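Local coordinates for protein oxalate biosynthetic component 1 (Burkholderia thailandensis, PDB 5IKY) that makes oxalate in quorum sensing-dependent oxalogenesis, as a bifunctional enzyme that combines serine hydrolase activity with an additional lyase activity, at residues N50-V55 / H191-K196; L276-S281 / R295-R300; F313-V318 / P347-F352; N353-E358 / S396-I401; L379-D384 / L450-P455. All blocks are in the same frame, centred on the assembly; numbering follows the deposited sequence.

Contact 1 of 5, residues N50-V55 / H191-K196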
# COMPACT_ATOMS: atom_id res chain seq x y z
N ASN A 50 35.48 12.56 9.31
CA ASN A 50 34.25 12.23 8.58
C ASN A 50 34.51 11.37 7.35
O ASN A 50 33.76 11.44 6.37
CB ASN A 50 33.52 13.52 8.19
CG ASN A 50 32.88 14.21 9.38
OD1 ASN A 50 31.69 14.03 9.65
ND2 ASN A 50 33.66 15.01 10.09
N GLY A 51 35.57 10.57 7.40
CA GLY A 51 35.82 9.58 6.36
C GLY A 51 36.80 9.99 5.28
O GLY A 51 37.26 9.14 4.51
N TRP A 52 37.13 11.27 5.21
CA TRP A 52 38.06 11.75 4.18
C TRP A 52 39.46 11.20 4.40
O TRP A 52 39.99 11.23 5.51
CB TRP A 52 38.08 13.28 4.15
CG TRP A 52 36.82 13.88 3.62
CD1 TRP A 52 35.64 14.04 4.29
CD2 TRP A 52 36.60 14.39 2.30
NE1 TRP A 52 34.71 14.62 3.47
CE2 TRP A 52 35.27 14.85 2.24
CE3 TRP A 52 37.41 14.51 1.16
CZ2 TRP A 52 34.72 15.42 1.09
CZ3 TRP A 52 36.86 15.08 0.02
CH2 TRP A 52 35.53 15.52 -0.01
N GLU A 53 40.06 10.71 3.32
CA GLU A 53 41.40 10.13 3.38
C GLU A 53 42.37 10.88 2.48
O GLU A 53 42.08 11.13 1.31
CB GLU A 53 41.36 8.65 2.97
CG GLU A 53 40.53 7.77 3.88
CD GLU A 53 40.48 6.32 3.41
OE1 GLU A 53 41.05 6.03 2.33
OE2 GLU A 53 39.89 5.48 4.11
N ALA A 54 43.52 11.25 3.05
CA ALA A 54 44.58 11.87 2.26
C ALA A 54 45.05 10.89 1.20
O ALA A 54 45.14 9.68 1.45
CB ALA A 54 45.73 12.30 3.15
N VAL A 55 45.34 11.40 0.01
CA VAL A 55 45.63 10.53 -1.12
C VAL A 55 46.64 11.21 -2.06
O VAL A 55 46.55 12.42 -2.31
CB VAL A 55 44.32 10.16 -1.87
CG1 VAL A 55 43.70 11.37 -2.56
CG2 VAL A 55 44.55 9.02 -2.85
N HIS A 191 42.55 15.32 -0.65
CA HIS A 191 41.71 14.46 0.18
C HIS A 191 40.52 13.92 -0.60
O HIS A 191 40.03 14.54 -1.55
CB HIS A 191 41.23 15.22 1.42
CG HIS A 191 42.17 15.12 2.58
ND1 HIS A 191 43.27 15.94 2.72
CD2 HIS A 191 42.18 14.29 3.65
CE1 HIS A 191 43.91 15.62 3.83
NE2 HIS A 191 43.28 14.62 4.41
N TRP A 192 40.06 12.75 -0.18
CA TRP A 192 39.09 11.96 -0.93
C TRP A 192 38.04 11.39 0.01
O TRP A 192 38.36 11.00 1.13
CB TRP A 192 39.83 10.85 -1.67
CG TRP A 192 38.98 9.77 -2.25
CD1 TRP A 192 37.80 9.91 -2.92
CD2 TRP A 192 39.26 8.37 -2.20
NE1 TRP A 192 37.33 8.68 -3.31
CE2 TRP A 192 38.21 7.71 -2.88
CE3 TRP A 192 40.29 7.61 -1.66
CZ2 TRP A 192 38.16 6.33 -3.02
CZ3 TRP A 192 40.25 6.23 -1.81
CH2 TRP A 192 39.19 5.61 -2.48
N GLN A 193 36.79 11.34 -0.44
CA GLN A 193 35.71 10.73 0.33
C GLN A 193 35.28 9.41 -0.31
O GLN A 193 34.50 9.40 -1.26
CB GLN A 193 34.52 11.68 0.45
CG GLN A 193 33.25 11.07 1.05
CD GLN A 193 33.45 10.52 2.45
OE1 GLN A 193 33.84 9.37 2.62
NE2 GLN A 193 33.18 11.35 3.45
N PRO A 194 35.81 8.28 0.21
CA PRO A 194 35.50 6.94 -0.30
C PRO A 194 34.05 6.54 -0.04
O PRO A 194 33.50 5.71 -0.77
CB PRO A 194 36.46 6.04 0.49
CG PRO A 194 37.48 6.95 1.09
CD PRO A 194 36.77 8.24 1.32
N GLY A 195 33.44 7.12 0.98
CA GLY A 195 32.07 6.80 1.33
C GLY A 195 31.93 5.43 1.95
O GLY A 195 30.96 4.71 1.69
N LYS A 196 32.91 5.05 2.76
CA LYS A 196 32.87 3.76 3.44
C LYS A 196 31.78 3.75 4.50
O LYS A 196 31.65 4.69 5.28
CB LYS A 196 34.23 3.43 4.05
CG LYS A 196 35.26 3.00 3.03
CD LYS A 196 36.66 2.97 3.61
CE LYS A 196 37.68 2.55 2.55
NZ LYS A 196 39.08 2.75 3.01
O HOH W 1 31.48 13.81 3.07
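Glu53 and Trp192 form an antiparallel hydrogen-bonded pair, with Glu53 N 2.8 Å from Trp192 O and Trp192 N 3.0 Å from Glu53 O. The first bond is nearly straight (164°), the second more bent. Strand 53-55 is thereby laid along one side of strand 190-192, which pairs on its other side with strand 26-28 in a small antiparallel sheet. Where the pairing ends, a side-chain amide takes over: Gln193 NE2 donates to Asn50 O over 3.0 Å, the acceptor lying close to the amide plane. The same NE2 also donates to a water, and the other end of the amide, OE1, accepts from Gly195 N at 2.8 Å, so the group is fixed from both ends.

CH-pi contacts cover two rings. Gln193 CB sits 3.7 Å from the centroid of the six-membered ring of Trp52, almost on the ring normal, while CG, anti to the backbone N (chi1 171°), leads the amide on past the indole NE1. Ala54 CB lies over one face of the His191 imidazole, 4.0 Å from its centroid. On the face of the sheet that carries Glu53 and Trp192, Val55 CG1 rests against Trp192 CB, and the ring of Tyr159, outside the two segments, meets that of Trp192.

The charged pair involves the exposed Lys196, whose NZ approaches Glu53 OE2 at 3.1 Å on the syn lone pair, the extended lysine chain running roughly perpendicular to the glutamate side chain. The buried Gln193 amide thus has its polar ends satisfied by Asn50 O, a water and Gly195 N, whereas the salt bridge is made by a lysine open to solvent.

Contact 2 of 5, residues L276-S281 / R295-R300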
# COMPACT_ATOMS: atom_id res chain seq x y z
N LEU A 276 4.86 -1.63 13.57
CA LEU A 276 5.93 -0.68 13.82
C LEU A 276 6.80 -1.14 14.98
O LEU A 276 6.31 -1.45 16.07
CB LEU A 276 5.36 0.71 14.10
CG LEU A 276 4.42 1.21 12.99
CD1 LEU A 276 3.82 2.57 13.33
CD2 LEU A 276 5.15 1.26 11.66
N ASN A 277 8.10 -1.19 14.73
CA ASN A 277 9.07 -1.69 15.69
C ASN A 277 10.14 -0.63 15.96
O ASN A 277 10.93 -0.30 15.08
CB ASN A 277 9.69 -2.99 15.16
CG ASN A 277 10.71 -3.60 16.10
OD1 ASN A 277 11.00 -3.06 17.17
ND2 ASN A 277 11.26 -4.74 15.71
N LEU A 278 10.14 -0.09 17.17
CA LEU A 278 11.07 0.98 17.52
C LEU A 278 12.27 0.45 18.29
O LEU A 278 12.14 -0.38 19.19
CB LEU A 278 10.38 2.07 18.33
CG LEU A 278 9.09 2.68 17.76
CD1 LEU A 278 8.74 3.95 18.51
CD2 LEU A 278 9.21 2.94 16.27
N SER A 279 13.45 0.95 17.93
CA SER A 279 14.68 0.57 18.61
C SER A 279 14.77 1.25 19.97
O SER A 279 14.43 2.42 20.12
CB SER A 279 15.89 0.94 17.75
OG SER A 279 17.09 0.45 18.32
N THR A 280 15.22 0.51 20.98
CA THR A 280 15.48 1.08 22.29
C THR A 280 16.98 1.09 22.54
O THR A 280 17.44 1.40 23.64
CB THR A 280 14.77 0.29 23.41
OG1 THR A 280 15.29 -1.04 23.47
CG2 THR A 280 13.27 0.23 23.16
N SER A 281 17.73 0.76 21.49
CA SER A 281 19.17 0.63 21.56
C SER A 281 19.87 1.91 22.03
O SER A 281 19.47 3.02 21.66
CB SER A 281 19.72 0.22 20.19
OG SER A 281 21.13 0.28 20.16
N ARG A 295 12.85 4.53 26.55
CA ARG A 295 11.45 4.14 26.47
C ARG A 295 10.52 5.35 26.33
O ARG A 295 9.30 5.20 26.28
CB ARG A 295 11.05 3.32 27.70
CG ARG A 295 11.26 4.02 29.03
CD ARG A 295 10.73 3.17 30.19
NE ARG A 295 10.97 3.79 31.49
CZ ARG A 295 12.05 3.58 32.23
NH1 ARG A 295 13.01 2.77 31.80
NH2 ARG A 295 12.18 4.19 33.40
N ALA A 296 11.10 6.54 26.26
CA ALA A 296 10.32 7.78 26.16
C ALA A 296 9.54 7.87 24.85
O ALA A 296 8.50 8.53 24.79
CB ALA A 296 11.23 8.99 26.31
N HIS A 297 10.03 7.20 23.81
CA HIS A 297 9.35 7.19 22.52
C HIS A 297 8.27 6.12 22.45
O HIS A 297 7.51 6.04 21.48
CB HIS A 297 10.35 7.01 21.38
CG HIS A 297 11.20 5.78 21.48
ND1 HIS A 297 11.70 5.31 22.68
CD2 HIS A 297 11.67 4.94 20.53
CE1 HIS A 297 12.42 4.23 22.46
NE2 HIS A 297 12.42 3.98 21.16
N LEU A 298 8.19 5.29 23.48
CA LEU A 298 7.17 4.25 23.54
C LEU A 298 5.92 4.76 24.22
O LEU A 298 5.72 4.58 25.42
CB LEU A 298 7.72 3.01 24.25
CG LEU A 298 9.03 2.50 23.65
CD1 LEU A 298 9.58 1.36 24.48
CD2 LEU A 298 8.85 2.08 22.21
N LYS A 299 5.08 5.43 23.44
CA LYS A 299 3.86 6.04 23.95
C LYS A 299 2.75 5.94 22.91
O LYS A 299 2.93 5.35 21.85
CB LYS A 299 4.11 7.50 24.31
CG LYS A 299 4.61 8.34 23.15
CD LYS A 299 4.74 9.80 23.51
CE LYS A 299 5.12 10.63 22.29
NZ LYS A 299 5.17 12.08 22.59
N ARG A 300 1.60 6.53 23.22
CA ARG A 300 0.49 6.55 22.28
C ARG A 300 0.61 7.75 21.34
O ARG A 300 0.84 8.88 21.78
CB ARG A 300 -0.84 6.58 23.03
CG ARG A 300 -1.12 5.30 23.80
CD ARG A 300 -2.28 5.44 24.77
NE ARG A 300 -2.67 4.15 25.33
CZ ARG A 300 -2.10 3.59 26.39
NH1 ARG A 300 -1.10 4.20 27.01
NH2 ARG A 300 -2.52 2.41 26.83
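Leu278 and Leu298 face each other across backbones that do not pair: their CA atoms are 7.9 Å apart, and those of Thr280 and Arg295 6.6 Å. The contact belongs to a beta-alpha-beta unit of the TIM barrel, made of strand 275-278, the short helix 293-296 and strand 310-313. Residues 276-281 run off the end of their strand, whereas 295-300 leave the helix through a bond from Leu298 N to Arg295 O and an inverse gamma turn centred on Leu298. This turn carries His297 and Leu298 back against the strand end.

His297 is the main bridge. Its CG stands between the backbone N and the carbonyl carbon (chi1 57°), a rotation that directs the imidazole to residues 278-280. The ring and the Leu278 side chain run antiparallel alongside one another, with Leu278 CD1 3.7 Å from His297 CD2. Leu298 CD2 hangs over the centre of one ring face and also touches Leu278 CD1 at 4.1 Å. Thr280 comes in at about a right angle, its CG2 meeting both His297 CE1 and Leu298 CD1, while its OG1 bonds to Ser312 O on the next strand. Tyr260 of helix 257-270 meets the imidazole as well.

Ser279 turns its side chain away from His297, to within about 4 Å of the bound magnesium ion, whose site includes His227. Its carbonyl looks the other way: His297 NE2 donates to Ser279 O over 2.7 Å, with the donor 36° above the carbonyl plane and an angle of 150° at the hydrogen.

Contact 3 of 5, residues F313-V318 / P347-F352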
# COMPACT_ATOMS: atom_id res chain seq x y z
N PHE A 313 14.59 -5.29 22.80
CA PHE A 313 14.81 -5.74 24.17
C PHE A 313 15.95 -6.75 24.19
O PHE A 313 15.87 -7.80 23.56
CB PHE A 313 13.52 -6.36 24.73
CG PHE A 313 13.57 -6.66 26.20
CD1 PHE A 313 13.31 -5.67 27.14
CD2 PHE A 313 13.87 -7.94 26.65
CE1 PHE A 313 13.35 -5.95 28.49
CE2 PHE A 313 13.92 -8.22 28.01
CZ PHE A 313 13.65 -7.22 28.93
N SER A 314 17.02 -6.42 24.91
CA SER A 314 18.16 -7.33 25.02
C SER A 314 18.47 -7.66 26.47
O SER A 314 19.02 -6.84 27.20
CB SER A 314 19.40 -6.73 24.34
OG SER A 314 19.21 -6.62 22.94
N PRO A 315 18.11 -8.87 26.90
CA PRO A 315 18.34 -9.27 28.29
C PRO A 315 19.81 -9.60 28.56
O PRO A 315 20.14 -10.75 28.87
CB PRO A 315 17.46 -10.51 28.45
CG PRO A 315 17.39 -11.09 27.08
CD PRO A 315 17.43 -9.93 26.13
N GLY A 316 20.67 -8.60 28.43
CA GLY A 316 22.09 -8.77 28.67
C GLY A 316 22.91 -7.73 27.93
O GLY A 316 22.39 -7.03 27.06
N PRO A 317 24.20 -7.62 28.26
CA PRO A 317 25.10 -6.64 27.64
C PRO A 317 25.29 -6.88 26.15
O PRO A 317 25.32 -8.03 25.71
CB PRO A 317 26.42 -6.84 28.39
CG PRO A 317 26.07 -7.56 29.65
CD PRO A 317 24.89 -8.41 29.29
N VAL A 318 25.42 -5.81 25.38
CA VAL A 318 25.75 -5.93 23.96
C VAL A 318 27.12 -5.31 23.72
O VAL A 318 27.29 -4.10 23.82
CB VAL A 318 24.70 -5.23 23.07
CG1 VAL A 318 25.01 -5.48 21.61
CG2 VAL A 318 23.30 -5.73 23.41
N PRO A 347 7.88 -6.86 23.47
CA PRO A 347 9.32 -6.79 23.22
C PRO A 347 9.75 -7.69 22.06
O PRO A 347 9.13 -8.72 21.82
CB PRO A 347 9.93 -7.29 24.53
CG PRO A 347 8.88 -8.16 25.13
CD PRO A 347 7.56 -7.54 24.74
N GLU A 348 10.78 -7.28 21.33
CA GLU A 348 11.46 -8.18 20.41
C GLU A 348 12.86 -8.42 20.93
O GLU A 348 13.66 -7.50 21.05
CB GLU A 348 11.52 -7.62 19.00
CG GLU A 348 12.06 -8.61 17.98
CD GLU A 348 12.41 -7.97 16.65
OE1 GLU A 348 12.92 -6.83 16.65
OE2 GLU A 348 12.15 -8.60 15.60
N ILE A 349 13.15 -9.68 21.25
CA ILE A 349 14.44 -10.01 21.81
C ILE A 349 15.51 -9.96 20.74
O ILE A 349 15.54 -10.80 19.84
CB ILE A 349 14.43 -11.40 22.46
CG1 ILE A 349 13.11 -11.65 23.19
CG2 ILE A 349 15.63 -11.56 23.39
CD1 ILE A 349 12.83 -10.67 24.29
N GLU A 350 16.39 -8.97 20.84
CA GLU A 350 17.53 -8.90 19.94
C GLU A 350 18.61 -9.83 20.46
O GLU A 350 19.29 -9.52 21.44
CB GLU A 350 18.04 -7.46 19.82
CG GLU A 350 16.95 -6.45 19.48
CD GLU A 350 17.39 -5.43 18.45
OE1 GLU A 350 18.08 -4.46 18.82
OE2 GLU A 350 17.03 -5.60 17.26
N VAL A 351 18.76 -10.98 19.81
CA VAL A 351 19.71 -11.99 20.26
C VAL A 351 21.09 -11.73 19.66
O VAL A 351 21.42 -12.21 18.58
CB VAL A 351 19.23 -13.40 19.88
CG1 VAL A 351 20.19 -14.44 20.42
CG2 VAL A 351 17.83 -13.63 20.43
N PHE A 352 21.90 -10.95 20.38
CA PHE A 352 23.23 -10.60 19.92
C PHE A 352 24.26 -11.67 20.22
O PHE A 352 25.16 -11.93 19.41
CB PHE A 352 23.67 -9.27 20.54
CG PHE A 352 23.03 -8.06 19.93
CD1 PHE A 352 23.51 -7.53 18.74
CD2 PHE A 352 21.95 -7.45 20.54
CE1 PHE A 352 22.93 -6.42 18.17
CE2 PHE A 352 21.36 -6.33 19.97
CZ PHE A 352 21.85 -5.82 18.79
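Phe313 runs alongside both Pro347 and Ile349, its side chain directed as theirs are. Phe313 CB lies 3.7 Å from Pro347 CB. With its CG anti to the backbone N (chi1 -171°), the ring is placed so that Phe313 CD2 reaches Ile349 CD1 at 3.8 Å. Ile349 CG2 is met at about a right angle by Pro315 CD, and helix 330-343 covers Phe313 through Leu333 and Leu337. Further along, Val318 CG1 stands over the centre of the Phe352 ring, 3.7 Å from its centroid and 13° off the normal, with CG2 against Phe352 CD2.

The backbones beneath are parallel neighbours in the TIM barrel, strands 310-313 and 346-351, at the point where the first gives way to a loop. Phe313 N donates to Glu348 O and Phe313 O accepts from Glu350 N, each over 3.0 Å; Ile349 CA adds a CA-H...O contact to Phe313 O.

At the polar edge, Ser314 OG donates to Glu350 O at 3.3 Å, reaching a lone pair in the carbonyl plane, and the same hydroxyl touches the edge of the Phe352 ring. Glu348 OE1 accepts from Asn277 ND2, while the side chain of Glu350 comes within about 4 Å of the bound magnesium ion.

Contact 4 of 5, residues N353-E358 / S396-I401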
# COMPACT_ATOMS: atom_id res chain seq x y z
N ASN A 353 24.15 -12.30 21.39
CA ASN A 353 25.16 -13.25 21.85
C ASN A 353 24.57 -14.42 22.63
O ASN A 353 23.38 -14.44 22.93
CB ASN A 353 26.20 -12.52 22.70
CG ASN A 353 25.57 -11.61 23.74
OD1 ASN A 353 24.91 -12.07 24.67
ND2 ASN A 353 25.79 -10.31 23.59
N HIS A 354 25.43 -15.38 22.98
CA HIS A 354 25.00 -16.56 23.71
C HIS A 354 24.54 -16.24 25.13
O HIS A 354 23.72 -16.95 25.70
CB HIS A 354 26.12 -17.60 23.75
CG HIS A 354 26.31 -18.33 22.46
ND1 HIS A 354 25.39 -19.24 21.97
CD2 HIS A 354 27.31 -18.29 21.55
CE1 HIS A 354 25.82 -19.72 20.82
NE2 HIS A 354 26.98 -19.16 20.54
N THR A 355 25.07 -15.15 25.69
CA THR A 355 24.66 -14.73 27.03
C THR A 355 23.20 -14.26 27.01
O THR A 355 22.46 -14.48 27.97
CB THR A 355 25.57 -13.61 27.57
OG1 THR A 355 26.94 -14.03 27.49
CG2 THR A 355 25.23 -13.29 29.02
N ILE A 356 22.79 -13.62 25.92
CA ILE A 356 21.40 -13.22 25.74
C ILE A 356 20.49 -14.44 25.72
O ILE A 356 19.46 -14.48 26.40
CB ILE A 356 21.19 -12.42 24.43
CG1 ILE A 356 21.95 -11.09 24.48
CG2 ILE A 356 19.71 -12.18 24.18
CD1 ILE A 356 21.38 -10.11 25.47
N VAL A 357 20.87 -15.44 24.93
CA VAL A 357 20.13 -16.70 24.84
C VAL A 357 19.96 -17.32 26.22
O VAL A 357 18.86 -17.67 26.63
CB VAL A 357 20.85 -17.71 23.93
CG1 VAL A 357 20.04 -19.00 23.83
CG2 VAL A 357 21.10 -17.12 22.55
N GLU A 358 21.08 -17.45 26.92
CA GLU A 358 21.13 -18.12 28.21
C GLU A 358 20.35 -17.35 29.27
O GLU A 358 19.73 -17.95 30.15
CB GLU A 358 22.60 -18.30 28.61
CG GLU A 358 22.89 -18.23 30.09
CD GLU A 358 24.33 -18.60 30.39
OE1 GLU A 358 25.08 -17.73 30.90
OE2 GLU A 358 24.73 -19.75 30.11
N SER A 396 36.09 -12.59 25.53
CA SER A 396 36.05 -13.84 24.78
C SER A 396 34.93 -13.76 23.75
O SER A 396 34.06 -12.90 23.84
CB SER A 396 35.85 -15.03 25.72
OG SER A 396 34.77 -14.81 26.62
N ASP A 397 34.96 -14.67 22.78
CA ASP A 397 33.99 -14.66 21.70
C ASP A 397 32.64 -15.21 22.16
O ASP A 397 32.54 -16.39 22.52
CB ASP A 397 34.52 -15.47 20.51
CG ASP A 397 33.64 -15.33 19.28
OD1 ASP A 397 32.87 -14.35 19.20
OD2 ASP A 397 33.73 -16.20 18.39
N ASP A 398 31.62 -14.36 22.15
CA ASP A 398 30.29 -14.76 22.57
C ASP A 398 29.32 -14.75 21.40
O ASP A 398 28.10 -14.81 21.58
CB ASP A 398 29.78 -13.84 23.69
CG ASP A 398 28.75 -14.52 24.58
OD1 ASP A 398 28.81 -15.76 24.72
OD2 ASP A 398 27.90 -13.81 25.15
N SER A 399 29.86 -14.67 20.19
CA SER A 399 29.06 -14.54 18.98
C SER A 399 28.23 -15.79 18.71
O SER A 399 28.64 -16.90 19.04
CB SER A 399 29.95 -14.24 17.77
OG SER A 399 30.85 -13.18 18.05
N LEU A 400 27.05 -15.60 18.11
CA LEU A 400 26.20 -16.72 17.73
C LEU A 400 26.93 -17.62 16.74
O LEU A 400 26.91 -18.84 16.86
CB LEU A 400 24.88 -16.22 17.13
CG LEU A 400 23.97 -15.42 18.06
CD1 LEU A 400 22.69 -15.02 17.34
CD2 LEU A 400 23.65 -16.22 19.32
N ILE A 401 27.56 -16.99 15.76
CA ILE A 401 28.49 -17.67 14.88
C ILE A 401 29.90 -17.27 15.29
O ILE A 401 30.25 -16.10 15.21
CB ILE A 401 28.26 -17.32 13.39
CG1 ILE A 401 26.82 -17.64 12.99
CG2 ILE A 401 29.24 -18.06 12.50
CD1 ILE A 401 26.52 -17.38 11.53
O HOH W 2 28.25 -20.84 18.07
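Asp398 meets the first turn of helix 354-360 with both its backbone carbonyl and its carboxylate. Its O accepts from His354 N over 3.1 Å, a nearly straight bond (160° at the hydrogen) in the carbonyl plane. Its OD2 takes two donors from Thr355, the backbone N at 3.2 Å and OG1 at a short 2.5 Å, which reach it on the syn side from opposite faces of the carboxylate plane, each somewhat out of it. The aspartate CG swings away from its own backbone N (chi1 -154°), bringing OD2 over the helix start.

Asn353 is the N-cap: its OD1 accepts from Ile356 N at 2.9 Å. Its ND2 is bonded to Pro317 O and Gln385 OE1. The Asn353 amide plane and the Asp398 carboxylate plane are 21° apart. Between them, the two side chains and Asp398 O satisfy the N-H groups of His354, Thr355 and Ile356, and a carboxylate here would probably be stabilised by the positive end of the helix.

In 396-401, Asp397 OD1 closes an Asx turn, accepting from Ser399 N at 3.2 Å and Ser399 OG at 2.6 Å; that OG is also bonded to Gln385 N. A water donates to Leu400 O at 2.7 Å and lies in the ring plane of His354, beside NE2.

Leu400 CD2 sits over one face of the His354 ring and near Val357 CG2. Around it, Leu432 and Thr435 of helix 418-442 and Val351 of strand 346-351 close the apolar side, while His387, on the strand paired with 395-397, lies against Thr355 and Asp398.

Contact 5 of 5, residues L379-D384 / L450-P455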
# COMPACT_ATOMS: atom_id res chain seq x y z
N LEU A 379 17.54 -12.89 15.57
CA LEU A 379 18.90 -13.44 15.58
C LEU A 379 19.87 -12.54 14.85
O LEU A 379 19.87 -12.47 13.62
CB LEU A 379 18.93 -14.84 14.97
CG LEU A 379 18.17 -15.96 15.69
CD1 LEU A 379 18.46 -17.30 15.03
CD2 LEU A 379 18.52 -15.98 17.17
N VAL A 380 20.71 -11.84 15.61
CA VAL A 380 21.75 -11.00 15.04
C VAL A 380 22.97 -11.85 14.72
O VAL A 380 23.93 -11.89 15.48
CB VAL A 380 22.14 -9.86 16.00
CG1 VAL A 380 22.96 -8.81 15.26
CG2 VAL A 380 20.89 -9.24 16.60
N ALA A 381 22.93 -12.53 13.58
CA ALA A 381 23.96 -13.49 13.22
C ALA A 381 25.11 -12.86 12.44
O ALA A 381 24.93 -11.83 11.78
CB ALA A 381 23.36 -14.64 12.42
N ALA A 382 26.28 -13.48 12.52
CA ALA A 382 27.48 -13.06 11.80
C ALA A 382 27.98 -11.68 12.22
O ALA A 382 28.72 -11.03 11.49
CB ALA A 382 27.23 -13.10 10.29
N VAL A 383 27.58 -11.24 13.41
CA VAL A 383 28.09 -10.00 13.98
C VAL A 383 28.95 -10.31 15.21
O VAL A 383 28.44 -10.78 16.22
CB VAL A 383 26.95 -9.04 14.38
CG1 VAL A 383 27.50 -7.85 15.16
CG2 VAL A 383 26.20 -8.58 13.14
N ASP A 384 30.25 -10.05 15.11
CA ASP A 384 31.20 -10.44 16.15
C ASP A 384 30.91 -9.77 17.49
O ASP A 384 30.85 -8.54 17.58
CB ASP A 384 32.63 -10.14 15.71
CG ASP A 384 33.07 -11.00 14.54
OD1 ASP A 384 32.36 -11.97 14.22
OD2 ASP A 384 34.14 -10.72 13.96
N LEU A 450 15.71 -13.83 11.25
CA LEU A 450 17.14 -13.80 11.00
C LEU A 450 17.57 -12.53 10.27
O LEU A 450 16.89 -12.07 9.35
CB LEU A 450 17.55 -15.02 10.18
CG LEU A 450 19.00 -15.08 9.68
CD1 LEU A 450 19.95 -15.28 10.84
CD2 LEU A 450 19.17 -16.18 8.65
N LEU A 451 18.70 -11.96 10.69
CA LEU A 451 19.34 -10.90 9.93
C LEU A 451 20.80 -11.27 9.68
O LEU A 451 21.41 -11.99 10.47
CB LEU A 451 19.23 -9.55 10.66
CG LEU A 451 20.12 -9.23 11.86
CD1 LEU A 451 21.45 -8.61 11.43
CD2 LEU A 451 19.39 -8.29 12.80
N LEU A 452 21.34 -10.79 8.58
CA LEU A 452 22.75 -10.99 8.26
C LEU A 452 23.33 -9.71 7.67
O LEU A 452 22.71 -9.09 6.81
CB LEU A 452 22.92 -12.16 7.29
CG LEU A 452 22.67 -13.57 7.84
CD1 LEU A 452 22.75 -14.60 6.72
CD2 LEU A 452 23.67 -13.91 8.93
N PRO A 453 24.52 -9.31 8.15
CA PRO A 453 25.18 -8.07 7.73
C PRO A 453 25.96 -8.19 6.42
O PRO A 453 26.68 -9.17 6.22
CB PRO A 453 26.14 -7.79 8.89
CG PRO A 453 26.50 -9.16 9.39
CD PRO A 453 25.27 -10.01 9.20
N GLY A 454 25.79 -7.22 5.54
CA GLY A 454 26.59 -7.11 4.32
C GLY A 454 26.60 -8.30 3.38
O GLY A 454 25.56 -8.68 2.84
N PRO A 455 27.79 -8.89 3.18
CA PRO A 455 28.05 -9.97 2.21
C PRO A 455 27.29 -11.26 2.50
O PRO A 455 26.94 -11.99 1.57
CB PRO A 455 29.56 -10.20 2.34
CG PRO A 455 30.10 -8.95 2.96
CD PRO A 455 29.02 -8.48 3.88
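Val380 and Leu451 run alongside each other in the same direction, branch against branch: Val380 CG1 is 4.1 Å from Leu451 CD1, and CG2 is matched with CD2 at about the same distance. Leu451 reaches this position because its CG stands between the backbone N and the carbonyl carbon (chi1 76°), folding the side chain back over Leu379 O and Val380 CA.

Leu379 and Leu450 point to the other face of the sheet. There Leu450 CG is anti to the backbone N (chi1 173°), and its CD1 turns across to Ala381 CB, 3.8 Å away. Leu452 brings its CD2 against the same methyl at 3.6 Å, so two leucine branches converge on it. Ala382 CB, pointing at the other segment, touches Leu452 CD2 and Pro453 CD. Pro453 continues the contact: its CD is 3.2 Å from Ala381 O, and its CG meets Val383 CG2 obliquely at 3.8 Å.

The backbones are parallel, but their pairing fades. Leu451 N donates to Leu379 O over 3.2 Å, nearly straight at 166°, whereas the next bond, Ala381 N to Leu451 O, is weak. An inverse gamma turn centred on Val380 begins to lead the first chain away from its neighbour.

Thr435 and Leu432 of helix 418-442 and Leu460 of helix 460-466 pack on the face of Leu379 and Leu450, whereas Leu451 lies about 7 Å, side chain to ion, from the bound magnesium. Helices outside and the metal inside, near the carboxyl ends of parallel strands, are typical of a TIM barrel.

From the N terminus, contact 1 closes first, joining 50-55 to 191-196 across 135 residues in a small antiparallel sheet; its centre is about 27 Å or more from those of the other four. Contact 2 then closes a short loop within one beta-alpha-beta unit, and contact 3 pairs the next two barrel strands; Asn277 and Glu348 link the two. Contact 4 opens directly after contact 3 closes, and Pro317 O bonds to Asn353 ND2 between them. Contacts 4 and 5 cross, since 379-384 lies inside the loop closed by contact 4 and 450-455 beyond it. None nests. Contacts 2, 3 and 5 share the barrel sheet, while contact 4 fastens the helix after strand 346-351 to the segment following strand 395-397.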